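Local coordinates for general Secretion Pathway Protein (Vibrio vulnificus, PDB 4G54) that probably binds peptidoglycan in the periplasm, as part of the EpsAB fusion protein of the type II secretion system, at residues W41-T46 and A233-T238; L67-L72 and Q117-W122; E145-L150 and L163-F168. All coordinates share one frame; numbering follows the deposited sequence.

Interaction 1 of 3, residues W41-T46 and A233-T238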
ATOM      1  N   TRP A  41       1.024   7.614   4.242  1.00 21.22           N
ATOM      2  CA  TRP A  41       2.335   7.006   4.179  1.00 22.36           C
ATOM      3  C   TRP A  41       3.447   7.963   4.649  1.00 22.83           C
ATOM      4  O   TRP A  41       4.657   7.609   4.687  1.00 26.81           O
ATOM      5  CB  TRP A  41       2.598   6.525   2.738  1.00 20.61           C
ATOM      6  CG  TRP A  41       1.738   5.368   2.330  1.00 20.27           C
ATOM      7  CD1 TRP A  41       0.587   5.420   1.695  1.00 21.95           C
ATOM      8  CD2 TRP A  41       2.050   3.985   2.524  1.00 20.88           C
ATOM      9  NE1 TRP A  41       0.082   4.151   1.448  1.00 20.88           N
ATOM     10  CE2 TRP A  41       0.992   3.234   1.950  1.00 21.92           C
ATOM     11  CE3 TRP A  41       3.136   3.324   3.110  1.00 20.54           C
ATOM     12  CZ2 TRP A  41       0.988   1.779   1.945  1.00 21.32           C
ATOM     13  CZ3 TRP A  41       3.137   1.912   3.113  1.00 18.76           C
ATOM     14  CH2 TRP A  41       2.063   1.189   2.571  1.00 21.04           C
ATOM     15  N   GLY A  42       3.075   9.184   5.049  1.00 23.12           N
ATOM     16  CA  GLY A  42       4.074  10.166   5.507  1.00 23.26           C
ATOM     17  C   GLY A  42       4.650  11.093   4.445  1.00 23.44           C
ATOM     18  O   GLY A  42       5.676  11.801   4.748  1.00 25.63           O
ATOM     19  N   TYR A  43       4.075  11.091   3.230  1.00 22.20           N
ATOM     20  CA  TYR A  43       4.666  11.793   2.127  1.00 20.66           C
ATOM     21  C   TYR A  43       3.820  12.929   1.593  1.00 20.31           C
ATOM     22  O   TYR A  43       2.595  12.841   1.534  1.00 19.15           O
ATOM     23  CB  TYR A  43       4.970  10.865   0.969  1.00 20.23           C
ATOM     24  CG  TYR A  43       6.051   9.891   1.367  1.00 19.73           C
ATOM     25  CD1 TYR A  43       7.375  10.332   1.563  1.00 20.69           C
ATOM     26  CD2 TYR A  43       5.787   8.525   1.568  1.00 21.90           C
ATOM     27  CE1 TYR A  43       8.402   9.436   1.930  1.00 24.58           C
ATOM     28  CE2 TYR A  43       6.816   7.633   1.920  1.00 27.29           C
ATOM     29  CZ  TYR A  43       8.119   8.129   2.099  1.00 28.65           C
ATOM     30  OH  TYR A  43       9.179   7.356   2.523  1.00 34.89           O
ATOM     31  N   ARG A  44       4.554  13.975   1.150  1.00 22.26           N
ATOM     32  CA  ARG A  44       4.006  15.063   0.408  1.00 24.90           C
ATOM     33  C   ARG A  44       4.117  14.729  -1.107  1.00 26.98           C
ATOM     34  O   ARG A  44       5.212  14.654  -1.700  1.00 32.81           O
ATOM     35  CB  ARG A  44       4.714  16.380   0.872  1.00 30.56           C
ATOM     36  CG  ARG A  44       4.295  17.671   0.184  1.00 41.93           C
ATOM     37  CD  ARG A  44       5.213  18.806   0.702  1.00 50.12           C
ATOM     38  NE  ARG A  44       6.653  18.431   0.657  1.00 57.93           N
ATOM     39  CZ  ARG A  44       7.472  18.382   1.715  1.00 58.53           C
ATOM     40  NH1 ARG A  44       7.018  18.702   2.922  1.00 60.27           N
ATOM     41  NH2 ARG A  44       8.750  18.028   1.565  1.00 54.94           N
ATOM     42  N   ALA A  45       2.985  14.587  -1.754  1.00 24.48           N
ATOM     43  CA  ALA A  45       2.951  14.187  -3.176  1.00 23.58           C
ATOM     44  C   ALA A  45       2.804  15.402  -4.062  1.00 26.10           C
ATOM     45  O   ALA A  45       2.076  16.338  -3.709  1.00 27.21           O
ATOM     46  CB  ALA A  45       1.777  13.262  -3.384  1.00 23.99           C
ATOM     47  N   THR A  46       3.455  15.374  -5.226  1.00 23.84           N
ATOM     48  CA  THR A  46       3.267  16.423  -6.196  1.00 25.15           C
ATOM     49  C   THR A  46       2.132  16.144  -7.155  1.00 24.36           C
ATOM     50  O   THR A  46       1.602  15.053  -7.209  1.00 23.71           O
ATOM     51  CB  THR A  46       4.590  16.704  -7.038  1.00 26.24           C
ATOM     52  OG1 THR A  46       4.664  15.678  -8.013  1.00 27.10           O
ATOM     53  CG2 THR A  46       5.889  16.714  -6.164  1.00 26.28           C
ATOM     54  N   ALA A 233       7.229  14.195   4.453  1.00 29.36           N
ATOM     55  CA  ALA A 233       8.573  14.075   3.839  1.00 29.83           C
ATOM     56  C   ALA A 233       8.407  14.107   2.304  1.00 26.35           C
ATOM     57  O   ALA A 233       7.360  13.719   1.757  1.00 26.32           O
ATOM     58  CB  ALA A 233       9.210  12.758   4.241  1.00 29.31           C
ATOM     59  N   PRO A 234       9.481  14.465   1.619  1.00 27.63           N
ATOM     60  CA  PRO A 234       9.417  14.298   0.172  1.00 25.76           C
ATOM     61  C   PRO A 234       9.464  12.831  -0.226  1.00 25.47           C
ATOM     62  O   PRO A 234      10.080  12.040   0.468  1.00 23.84           O
ATOM     63  CB  PRO A 234      10.706  15.047  -0.299  1.00 29.81           C
ATOM     64  CG  PRO A 234      11.645  14.981   0.855  1.00 31.04           C
ATOM     65  CD  PRO A 234      10.770  14.993   2.107  1.00 29.42           C
ATOM     66  N   LEU A 235       8.794  12.447  -1.333  1.00 22.34           N
ATOM     67  CA  LEU A 235       8.924  11.077  -1.773  1.00 22.19           C
ATOM     68  C   LEU A 235      10.353  10.611  -2.108  1.00 22.96           C
ATOM     69  O   LEU A 235      11.206  11.417  -2.521  1.00 24.97           O
ATOM     70  CB  LEU A 235       7.964  10.865  -2.999  1.00 20.81           C
ATOM     71  CG  LEU A 235       6.458  10.751  -2.691  1.00 22.00           C
ATOM     72  CD1 LEU A 235       5.674  10.915  -3.996  1.00 23.76           C
ATOM     73  CD2 LEU A 235       6.265   9.305  -2.129  1.00 22.70           C
ATOM     74  N   LEU A 236      10.624   9.308  -1.915  1.00 23.71           N
ATOM     75  CA  LEU A 236      11.887   8.708  -2.301  1.00 26.62           C
ATOM     76  C   LEU A 236      11.871   8.420  -3.795  1.00 26.28           C
ATOM     77  O   LEU A 236      10.945   7.676  -4.279  1.00 27.37           O
ATOM     78  CB  LEU A 236      12.011   7.373  -1.584  1.00 27.29           C
ATOM     79  CG  LEU A 236      13.362   6.713  -1.510  1.00 33.93           C
ATOM     80  CD1 LEU A 236      14.517   7.672  -1.202  1.00 36.79           C
ATOM     81  CD2 LEU A 236      13.042   5.795  -0.275  1.00 37.54           C
ATOM     82  N   ARG A 237      12.837   8.954  -4.512  1.00 26.34           N
ATOM     83  CA  ARG A 237      12.860   8.795  -5.951  1.00 26.20           C
ATOM     84  C   ARG A 237      14.145   8.172  -6.507  1.00 25.76           C
ATOM     85  O   ARG A 237      14.492   8.410  -7.620  1.00 28.22           O
ATOM     86  CB  ARG A 237      12.519  10.101  -6.615  1.00 28.66           C
ATOM     87  CG  ARG A 237      11.148  10.620  -6.226  1.00 26.27           C
ATOM     88  CD  ARG A 237      10.915  11.947  -6.816  1.00 23.25           C
ATOM     89  NE  ARG A 237       9.932  12.772  -6.136  1.00 22.36           N
ATOM     90  CZ  ARG A 237       8.620  12.651  -6.401  1.00 23.25           C
ATOM     91  NH1 ARG A 237       8.190  11.788  -7.339  1.00 23.30           N
ATOM     92  NH2 ARG A 237       7.738  13.392  -5.768  1.00 23.31           N
ATOM     93  N   THR A 238      14.794   7.343  -5.688  1.00 25.78           N
ATOM     94  CA  THR A 238      15.893   6.544  -6.180  1.00 24.74           C
ATOM     95  C   THR A 238      15.555   5.124  -5.671  1.00 24.72           C
ATOM     96  O   THR A 238      14.866   4.972  -4.623  1.00 26.28           O
ATOM     97  CB  THR A 238      17.291   7.008  -5.607  1.00 27.50           C
ATOM     98  OG1 THR A 238      17.161   6.920  -4.207  1.00 32.50           O
ATOM     99  CG2 THR A 238      17.569   8.426  -6.001  1.00 30.74           C
TER
HETATM  100  O   HOH W   1       7.430  14.437  -2.950  1.00 17.81           O

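Interaction 2 of 3, residues L67-L72 and Q117-W122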
ATOM      1  N   LEU A  67     -12.321  -4.547  -7.153  1.00 22.17           N
ATOM      2  CA  LEU A  67     -12.303  -5.572  -6.064  1.00 22.09           C
ATOM      3  C   LEU A  67     -13.730  -5.922  -5.737  1.00 23.57           C
ATOM      4  O   LEU A  67     -14.621  -5.068  -5.926  1.00 25.76           O
ATOM      5  CB  LEU A  67     -11.672  -5.076  -4.766  1.00 22.90           C
ATOM      6  CG  LEU A  67     -10.154  -5.162  -4.649  1.00 25.97           C
ATOM      7  CD1 LEU A  67      -9.448  -4.770  -5.892  1.00 34.01           C
ATOM      8  CD2 LEU A  67      -9.587  -4.441  -3.421  1.00 25.43           C
ATOM      9  N   ASN A  68     -13.920  -7.098  -5.144  1.00 23.23           N
ATOM     10  CA  ASN A  68     -15.230  -7.397  -4.480  1.00 23.10           C
ATOM     11  C   ASN A  68     -15.020  -7.188  -2.979  1.00 21.69           C
ATOM     12  O   ASN A  68     -13.904  -6.805  -2.487  1.00 21.98           O
ATOM     13  CB  ASN A  68     -15.755  -8.767  -4.857  1.00 23.11           C
ATOM     14  CG  ASN A  68     -14.788  -9.897  -4.471  1.00 26.42           C
ATOM     15  OD1 ASN A  68     -14.249  -9.871  -3.366  1.00 25.32           O
ATOM     16  ND2 ASN A  68     -14.552 -10.864  -5.358  1.00 27.44           N
ATOM     17  N   TRP A  69     -16.073  -7.353  -2.173  1.00 23.35           N
ATOM     18  CA  TRP A  69     -15.993  -7.070  -0.762  1.00 19.83           C
ATOM     19  C   TRP A  69     -15.107  -8.046  -0.016  1.00 22.54           C
ATOM     20  O   TRP A  69     -14.417  -7.635   0.942  1.00 22.98           O
ATOM     21  CB  TRP A  69     -17.465  -7.147  -0.202  1.00 21.79           C
ATOM     22  CG  TRP A  69     -17.597  -7.125   1.252  1.00 22.22           C
ATOM     23  CD1 TRP A  69     -18.334  -8.020   1.989  1.00 21.83           C
ATOM     24  CD2 TRP A  69     -17.095  -6.138   2.233  1.00 23.14           C
ATOM     25  NE1 TRP A  69     -18.333  -7.682   3.330  1.00 24.35           N
ATOM     26  CE2 TRP A  69     -17.586  -6.543   3.515  1.00 24.14           C
ATOM     27  CE3 TRP A  69     -16.300  -4.980   2.145  1.00 19.14           C
ATOM     28  CZ2 TRP A  69     -17.294  -5.846   4.701  1.00 25.34           C
ATOM     29  CZ3 TRP A  69     -16.014  -4.282   3.326  1.00 22.21           C
ATOM     30  CH2 TRP A  69     -16.531  -4.697   4.573  1.00 24.56           C
ATOM     31  N   GLN A  70     -15.120  -9.326  -0.434  1.00 21.82           N
ATOM     32  CA  GLN A  70     -14.224 -10.352   0.157  1.00 22.28           C
ATOM     33  C   GLN A  70     -12.777  -9.856  -0.054  1.00 23.25           C
ATOM     34  O   GLN A  70     -11.972  -9.807   0.895  1.00 24.03           O
ATOM     35  CB  GLN A  70     -14.454 -11.738  -0.493  1.00 25.70           C
ATOM     36  CG  GLN A  70     -13.417 -12.744  -0.006  1.00 33.87           C
ATOM     37  CD  GLN A  70     -13.600 -13.307   1.425  1.00 50.55           C
ATOM     38  OE1 GLN A  70     -14.411 -12.807   2.257  1.00 53.44           O
ATOM     39  NE2 GLN A  70     -12.805 -14.377   1.734  1.00 54.75           N
ATOM     40  N   GLU A  71     -12.468  -9.390  -1.266  1.00 22.95           N
ATOM     41  CA  GLU A  71     -11.085  -8.947  -1.565  1.00 23.81           C
ATOM     42  C   GLU A  71     -10.736  -7.668  -0.786  1.00 23.82           C
ATOM     43  O   GLU A  71      -9.606  -7.560  -0.247  1.00 23.50           O
ATOM     44  CB  GLU A  71     -10.890  -8.752  -3.066  1.00 24.39           C
ATOM     45  CG  GLU A  71     -10.903 -10.036  -3.846  1.00 26.52           C
ATOM     46  CD  GLU A  71     -11.107  -9.865  -5.354  1.00 33.61           C
ATOM     47  OE1 GLU A  71     -11.645  -8.836  -5.830  1.00 28.89           O
ATOM     48  OE2 GLU A  71     -10.710 -10.817  -6.090  1.00 38.91           O
ATOM     49  N   LEU A  72     -11.677  -6.735  -0.640  1.00 21.34           N
ATOM     50  CA  LEU A  72     -11.390  -5.500   0.011  1.00 21.77           C
ATOM     51  C   LEU A  72     -11.032  -5.814   1.468  1.00 20.65           C
ATOM     52  O   LEU A  72     -10.097  -5.253   2.039  1.00 22.32           O
ATOM     53  CB  LEU A  72     -12.660  -4.610  -0.054  1.00 21.23           C
ATOM     54  CG  LEU A  72     -12.395  -3.197   0.508  1.00 21.40           C
ATOM     55  CD1 LEU A  72     -11.470  -2.486  -0.511  1.00 24.37           C
ATOM     56  CD2 LEU A  72     -13.674  -2.410   0.627  1.00 19.83           C
ATOM     57  N   GLN A 117     -23.849   0.580   4.292  1.00 24.04           N
ATOM     58  CA  GLN A 117     -23.610   1.958   3.826  1.00 24.73           C
ATOM     59  C   GLN A 117     -22.541   1.941   2.748  1.00 23.73           C
ATOM     60  O   GLN A 117     -22.708   2.606   1.687  1.00 25.77           O
ATOM     61  CB  GLN A 117     -23.169   2.794   4.980  1.00 24.72           C
ATOM     62  CG  GLN A 117     -24.259   3.172   5.928  1.00 25.33           C
ATOM     63  CD  GLN A 117     -23.662   3.923   7.145  1.00 30.90           C
ATOM     64  OE1 GLN A 117     -22.889   3.342   7.924  1.00 29.71           O
ATOM     65  NE2 GLN A 117     -23.928   5.224   7.234  1.00 36.74           N
ATOM     66  N   LEU A 118     -21.448   1.203   2.999  1.00 22.41           N
ATOM     67  CA  LEU A 118     -20.405   1.113   1.967  1.00 23.15           C
ATOM     68  C   LEU A 118     -20.923   0.591   0.600  1.00 23.87           C
ATOM     69  O   LEU A 118     -20.692   1.174  -0.494  1.00 24.65           O
ATOM     70  CB  LEU A 118     -19.239   0.187   2.427  1.00 22.45           C
ATOM     71  CG  LEU A 118     -18.187  -0.040   1.347  1.00 25.66           C
ATOM     72  CD1 LEU A 118     -17.380   1.259   1.022  1.00 28.48           C
ATOM     73  CD2 LEU A 118     -17.251  -1.080   1.964  1.00 26.56           C
ATOM     74  N   MET A 119     -21.687  -0.480   0.650  1.00 24.35           N
ATOM     75  CA  MET A 119     -22.120  -1.106  -0.585  1.00 25.61           C
ATOM     76  C   MET A 119     -23.108  -0.297  -1.367  1.00 27.89           C
ATOM     77  O   MET A 119     -23.211  -0.499  -2.611  1.00 30.01           O
ATOM     78  CB  MET A 119     -22.609  -2.549  -0.295  1.00 26.74           C
ATOM     79  CG  MET A 119     -21.451  -3.490   0.182  1.00 27.37           C
ATOM     80  SD  MET A 119     -19.775  -3.442  -0.604  1.00 36.43           S
ATOM     81  CE  MET A 119     -18.821  -3.791   0.784  1.00 41.28           C
ATOM     82  N   SER A 120     -23.834   0.614  -0.697  1.00 26.91           N
ATOM     83  CA  SER A 120     -24.747   1.482  -1.396  1.00 28.14           C
ATOM     84  C   SER A 120     -24.043   2.538  -2.296  1.00 27.31           C
ATOM     85  O   SER A 120     -24.646   3.019  -3.269  1.00 29.59           O
ATOM     86  CB  SER A 120     -25.737   2.065  -0.379  1.00 29.67           C
ATOM     87  OG  SER A 120     -25.067   3.088   0.320  1.00 32.85           O
ATOM     88  N   LEU A 121     -22.747   2.768  -2.057  1.00 25.11           N
ATOM     89  CA  LEU A 121     -22.020   3.829  -2.708  1.00 25.52           C
ATOM     90  C   LEU A 121     -20.774   3.272  -3.460  1.00 26.03           C
ATOM     91  O   LEU A 121     -20.282   3.921  -4.382  1.00 26.51           O
ATOM     92  CB  LEU A 121     -21.548   4.826  -1.638  1.00 26.89           C
ATOM     93  CG  LEU A 121     -22.720   5.669  -1.000  1.00 26.78           C
ATOM     94  CD1 LEU A 121     -22.154   6.731  -0.102  1.00 31.10           C
ATOM     95  CD2 LEU A 121     -23.600   6.324  -2.093  1.00 32.99           C
ATOM     96  N   TRP A 122     -20.245   2.113  -3.069  1.00 25.88           N
ATOM     97  CA  TRP A 122     -18.981   1.626  -3.664  1.00 24.88           C
ATOM     98  C   TRP A 122     -19.327   0.546  -4.685  1.00 26.17           C
ATOM     99  O   TRP A 122     -20.058  -0.436  -4.332  1.00 27.62           O
ATOM    100  CB  TRP A 122     -18.084   1.063  -2.564  1.00 25.48           C
ATOM    101  CG  TRP A 122     -16.773   0.527  -3.069  1.00 22.90           C
ATOM    102  CD1 TRP A 122     -15.775   1.214  -3.783  1.00 20.34           C
ATOM    103  CD2 TRP A 122     -16.304  -0.810  -2.877  1.00 20.84           C
ATOM    104  NE1 TRP A 122     -14.706   0.331  -3.990  1.00 20.98           N
ATOM    105  CE2 TRP A 122     -15.040  -0.920  -3.510  1.00 21.33           C
ATOM    106  CE3 TRP A 122     -16.888  -1.958  -2.304  1.00 22.65           C
ATOM    107  CZ2 TRP A 122     -14.300  -2.102  -3.530  1.00 21.61           C
ATOM    108  CZ3 TRP A 122     -16.174  -3.159  -2.358  1.00 23.20           C
ATOM    109  CH2 TRP A 122     -14.856  -3.213  -2.917  1.00 22.39           C
TER

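Interaction 3 of 3, residues E145-L150 and L163-F168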
ATOM      1  N   GLU A 145      22.567  -2.824  -2.028  1.00 24.11           N
ATOM      2  CA  GLU A 145      21.537  -2.339  -1.140  1.00 24.85           C
ATOM      3  C   GLU A 145      20.175  -3.013  -1.425  1.00 22.40           C
ATOM      4  O   GLU A 145      19.373  -3.185  -0.498  1.00 21.60           O
ATOM      5  CB  GLU A 145      21.377  -0.852  -1.306  1.00 27.38           C
ATOM      6  CG  GLU A 145      20.488  -0.225  -0.233  1.00 33.81           C
ATOM      7  CD  GLU A 145      20.248   1.302  -0.429  1.00 45.82           C
ATOM      8  OE1 GLU A 145      20.876   1.953  -1.327  1.00 47.13           O
ATOM      9  OE2 GLU A 145      19.435   1.847   0.360  1.00 49.04           O
ATOM     10  N   ALA A 146      19.911  -3.377  -2.671  1.00 20.04           N
ATOM     11  CA  ALA A 146      18.680  -4.055  -2.989  1.00 18.99           C
ATOM     12  C   ALA A 146      18.541  -5.365  -2.256  1.00 19.83           C
ATOM     13  O   ALA A 146      17.385  -5.751  -1.905  1.00 18.43           O
ATOM     14  CB  ALA A 146      18.597  -4.287  -4.494  1.00 20.06           C
ATOM     15  N   ILE A 147      19.669  -6.046  -2.035  1.00 18.71           N
ATOM     16  CA  ILE A 147      19.618  -7.330  -1.326  1.00 18.35           C
ATOM     17  C   ILE A 147      19.332  -7.063   0.144  1.00 18.92           C
ATOM     18  O   ILE A 147      18.515  -7.798   0.751  1.00 17.64           O
ATOM     19  CB  ILE A 147      20.919  -8.081  -1.488  1.00 18.75           C
ATOM     20  CG1 ILE A 147      21.249  -8.376  -2.959  1.00 21.82           C
ATOM     21  CG2 ILE A 147      20.829  -9.397  -0.704  1.00 19.06           C
ATOM     22  CD1 ILE A 147      20.095  -8.839  -3.870  1.00 24.40           C
ATOM     23  N   GLU A 148      19.873  -5.991   0.716  1.00 20.67           N
ATOM     24  CA  GLU A 148      19.569  -5.684   2.103  1.00 20.20           C
ATOM     25  C   GLU A 148      18.111  -5.382   2.265  1.00 18.83           C
ATOM     26  O   GLU A 148      17.456  -5.762   3.278  1.00 20.36           O
ATOM     27  CB  GLU A 148      20.381  -4.446   2.587  1.00 23.78           C
ATOM     28  CG  GLU A 148      21.854  -4.582   2.313  1.00 31.54           C
ATOM     29  CD  GLU A 148      22.658  -3.288   2.591  1.00 41.62           C
ATOM     30  OE1 GLU A 148      22.081  -2.194   2.789  1.00 43.57           O
ATOM     31  OE2 GLU A 148      23.906  -3.408   2.588  1.00 46.09           O
ATOM     32  N   VAL A 149      17.523  -4.643   1.294  1.00 18.93           N
ATOM     33  CA  VAL A 149      16.108  -4.391   1.350  1.00 17.77           C
ATOM     34  C   VAL A 149      15.193  -5.632   1.185  1.00 17.96           C
ATOM     35  O   VAL A 149      14.264  -5.811   1.963  1.00 17.58           O
ATOM     36  CB  VAL A 149      15.700  -3.370   0.201  1.00 19.56           C
ATOM     37  CG1 VAL A 149      14.181  -3.221   0.091  1.00 19.44           C
ATOM     38  CG2 VAL A 149      16.334  -2.017   0.542  1.00 23.60           C
ATOM     39  N   LEU A 150      15.595  -6.553   0.282  1.00 16.03           N
ATOM     40  CA  LEU A 150      14.955  -7.885   0.151  1.00 13.76           C
ATOM     41  C   LEU A 150      14.968  -8.634   1.502  1.00 14.03           C
ATOM     42  O   LEU A 150      13.907  -9.109   1.960  1.00 15.90           O
ATOM     43  CB  LEU A 150      15.689  -8.689  -0.980  1.00 15.23           C
ATOM     44  CG  LEU A 150      15.077 -10.060  -1.069  1.00 14.78           C
ATOM     45  CD1 LEU A 150      13.587 -10.126  -1.321  1.00 16.26           C
ATOM     46  CD2 LEU A 150      15.874 -10.850  -2.160  1.00 15.22           C
ATOM     47  N   LEU A 163      18.713 -11.731   7.902  1.00 19.96           N
ATOM     48  CA  LEU A 163      20.071 -12.215   7.933  1.00 20.16           C
ATOM     49  C   LEU A 163      21.077 -11.085   8.135  1.00 21.22           C
ATOM     50  O   LEU A 163      22.248 -11.417   8.545  1.00 23.36           O
ATOM     51  CB  LEU A 163      20.451 -12.916   6.597  1.00 18.39           C
ATOM     52  CG  LEU A 163      19.500 -14.086   6.295  1.00 18.07           C
ATOM     53  CD1 LEU A 163      20.007 -14.669   5.012  1.00 20.54           C
ATOM     54  CD2 LEU A 163      19.556 -15.191   7.395  1.00 20.42           C
ATOM     55  N   LYS A 164      20.696  -9.811   7.866  1.00 21.82           N
ATOM     56  CA  LYS A 164      21.698  -8.677   7.809  1.00 22.10           C
ATOM     57  C   LYS A 164      22.741  -8.992   6.744  1.00 25.38           C
ATOM     58  O   LYS A 164      23.959  -8.906   6.982  1.00 27.66           O
ATOM     59  CB  LYS A 164      22.339  -8.324   9.156  1.00 24.32           C
ATOM     60  CG  LYS A 164      21.175  -7.981  10.133  1.00 27.68           C
ATOM     61  CD  LYS A 164      21.764  -7.467  11.492  1.00 34.56           C
ATOM     62  CE  LYS A 164      20.740  -7.673  12.630  1.00 43.88           C
ATOM     63  NZ  LYS A 164      21.274  -7.140  13.985  1.00 47.54           N
ATOM     64  N   THR A 165      22.265  -9.284   5.533  1.00 24.01           N
ATOM     65  CA  THR A 165      23.222  -9.624   4.468  1.00 23.23           C
ATOM     66  C   THR A 165      23.086  -8.592   3.334  1.00 22.57           C
ATOM     67  O   THR A 165      21.963  -8.188   3.019  1.00 24.19           O
ATOM     68  CB  THR A 165      22.930 -11.028   3.956  1.00 22.28           C
ATOM     69  OG1 THR A 165      23.895 -11.359   2.966  1.00 23.73           O
ATOM     70  CG2 THR A 165      21.520 -11.162   3.320  1.00 21.71           C
ATOM     71  N   THR A 166      24.226  -8.277   2.675  1.00 22.47           N
ATOM     72  CA  THR A 166      24.240  -7.540   1.469  1.00 24.16           C
ATOM     73  C   THR A 166      24.382  -8.463   0.295  1.00 22.76           C
ATOM     74  O   THR A 166      24.329  -8.029  -0.857  1.00 23.28           O
ATOM     75  CB  THR A 166      25.573  -6.657   1.494  1.00 26.43           C
ATOM     76  OG1 THR A 166      25.473  -5.838   2.657  1.00 32.99           O
ATOM     77  CG2 THR A 166      25.634  -5.762   0.284  1.00 32.00           C
ATOM     78  N   GLN A 167      24.559  -9.739   0.560  1.00 21.82           N
ATOM     79  CA  GLN A 167      24.831 -10.739  -0.510  1.00 23.22           C
ATOM     80  C   GLN A 167      23.660 -11.687  -0.578  1.00 18.58           C
ATOM     81  O   GLN A 167      23.200 -12.219   0.449  1.00 22.15           O
ATOM     82  CB  GLN A 167      26.099 -11.585  -0.200  1.00 25.24           C
ATOM     83  CG  GLN A 167      27.351 -10.793  -0.416  1.00 36.03           C
ATOM     84  CD  GLN A 167      27.884 -11.027  -1.856  1.00 46.05           C
ATOM     85  OE1 GLN A 167      27.370 -11.915  -2.593  1.00 50.99           O
ATOM     86  NE2 GLN A 167      28.920 -10.239  -2.260  1.00 50.92           N
ATOM     87  N   PHE A 168      23.182 -11.951  -1.789  1.00 19.93           N
ATOM     88  CA  PHE A 168      22.089 -12.924  -1.973  1.00 17.61           C
ATOM     89  C   PHE A 168      22.820 -14.273  -1.948  1.00 20.55           C
ATOM     90  O   PHE A 168      23.338 -14.779  -2.954  1.00 21.39           O
ATOM     91  CB  PHE A 168      21.339 -12.626  -3.327  1.00 18.02           C
ATOM     92  CG  PHE A 168      20.015 -13.384  -3.497  1.00 16.00           C
ATOM     93  CD1 PHE A 168      19.879 -14.727  -3.170  1.00 19.21           C
ATOM     94  CD2 PHE A 168      18.938 -12.690  -4.066  1.00 17.32           C
ATOM     95  CE1 PHE A 168      18.616 -15.363  -3.383  1.00 18.38           C
ATOM     96  CE2 PHE A 168      17.701 -13.294  -4.243  1.00 17.16           C
ATOM     97  CZ  PHE A 168      17.523 -14.662  -3.986  1.00 17.59           C
TER

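Interaction 1 of 3, residues W41-T46 and A233-T238
Y43 and L235 each hold CG anti to their own carbonyl carbon (chi1 -67° and -75°), and the L235 methyl CD2 lies over one face of the Y43 ring, 4.0 Å from the ring centroid, a CH-pi contact. The same phenol meets backbone oxygen at its edge, with Y43 CD1 3.4 Å from P234 O. R44 turns its guanidinium back over 233-234, so that one face covers A233 C and NH2 comes 3.7 Å from P234 CD. Between the Y43 and R44 side chains, which leave on opposite faces, a short parallel pairing links the backbones: A233 N donates to G42 O at 2.9 Å, and R44 N donates to A233 O at 2.9 Å, both nearly straight. Beyond it the chains diverge, and a water takes over, donating to R44 O and accepting from L235 N, with a weak bond from R237 NH2. R237 NH1 is held elsewhere, by D49 in a salt bridge and by T57 O. G42 forms the Schellman motif that ends helix 30-40, and Y38 of that helix packs against A45 and L235; strand 43-44 leaves directly from the helix, and 233-234 pairs with it at the surface.

Interaction 2 of 3, residues L67-L72 and Q117-W122
A capped helix start packs against segment 117-122 here, within the GspA domain, whose family is related to C39-like peptidases. W122, at the end of segment 117-122, and L72, in helix 69-73, reach toward each other tip to tip: L72 CD2 sits over one face of the W122 six-membered ring, 4.0 Å from its centroid and 19° off the normal, a CH-pi contact. W122 CG stands anti to the backbone N (chi1 179°), and the far corner of the indole reaches the chain that leads into helix 69-73. There W122 CH2 comes 3.5 Å from L67 O, while N68 O lies at the edge of the ring, close to its plane. The indole NE1 is bonded to E125 O.

W69 is the second aromatic partner. L72 joins the two rings, since the CD2 that lies over the W122 face also sits at the edge of the W69 ring, in its plane. L118 CD2 rests against both, 4.0 Å from L72 CD2 and 3.7 Å from W69 CZ3. M119 SD is 5.2 Å from the centroid of the W69 five-membered ring, an oblique Met-aromatic contact; the position of the terminal methyl is doubtful.

The start of helix 69-73 is fixed by a capping box: E71 N donates to N68 OD1 at 2.8 Å, and N68 N donates to E71 OE1 at 2.9 Å. L72 and L118 continue into the sheet, both touching L81 of strand 79-85, and W69 and L118 both meet V102.

No hydrogen bond crosses between the segments, so they are held together by apolar and aromatic contacts, with polar bonds fixing the helix start locally. The carbonyl oxygen of N68 at the W122 edge probably adds a weak electrostatic attraction to the ring hydrogens.

Interaction 3 of 3, residues E145-L150 and L163-F168
I147 and F168 make the close-packed side of this contact, crossing at about a right angle. I147 CD1 lies 4.0 Å from F168 CB and near the plane of the ring, at its edge. The other branch, CG2, stands anti to the backbone N and rests on the loop backbone, 3.6 Å from F168 N, while I147 CB meets T166 O at 3.5 Å. One turn on, L150 CD2 approaches F168 CE2 obliquely at 3.7 Å. L172 of helix 170-182 touches I147 and L150, and L199 of helix 193-202 touches L150. This is the interior of a three-helix unit assigned to the putative peptidoglycan-binding family, with 163-168 the loop between its first two helices.

Toward solvent the contact thins to polar side chains. E148 and T166 lie side by side, pointing the same way, and E148 OE2 accepts from T166 OG1 at 2.9 Å through its anti lone pair. T165 O is buried with no hydrogen-bond partner in the model; E148 CA, 3.6 Å away, offers it a CA-H...O contact. T165 OG1 donates to Q167 O at 2.7 Å inside the loop, in the carbonyl plane and on a lone pair.

In the fold
Interactions 2 and 3 lie on opposite sides of the chain's centre, their own centres about 39 Å apart, and belong to different domains by family: interaction 2 packs the start of helix 69-73 and the residues before it against 117-122 in the GspA domain, interaction 3 holds a loop to the first helix of the putative peptidoglycan-binding domain. Interaction 1 spans both along the chain, pairing a strand of the GspA domain with one from far later in the sequence, so the chain returns to its first domain after passing through the second. Its centre is about 23 Å from that of interaction 3, with nearest atoms about 7 Å apart, and about 29 Å from that of interaction 2.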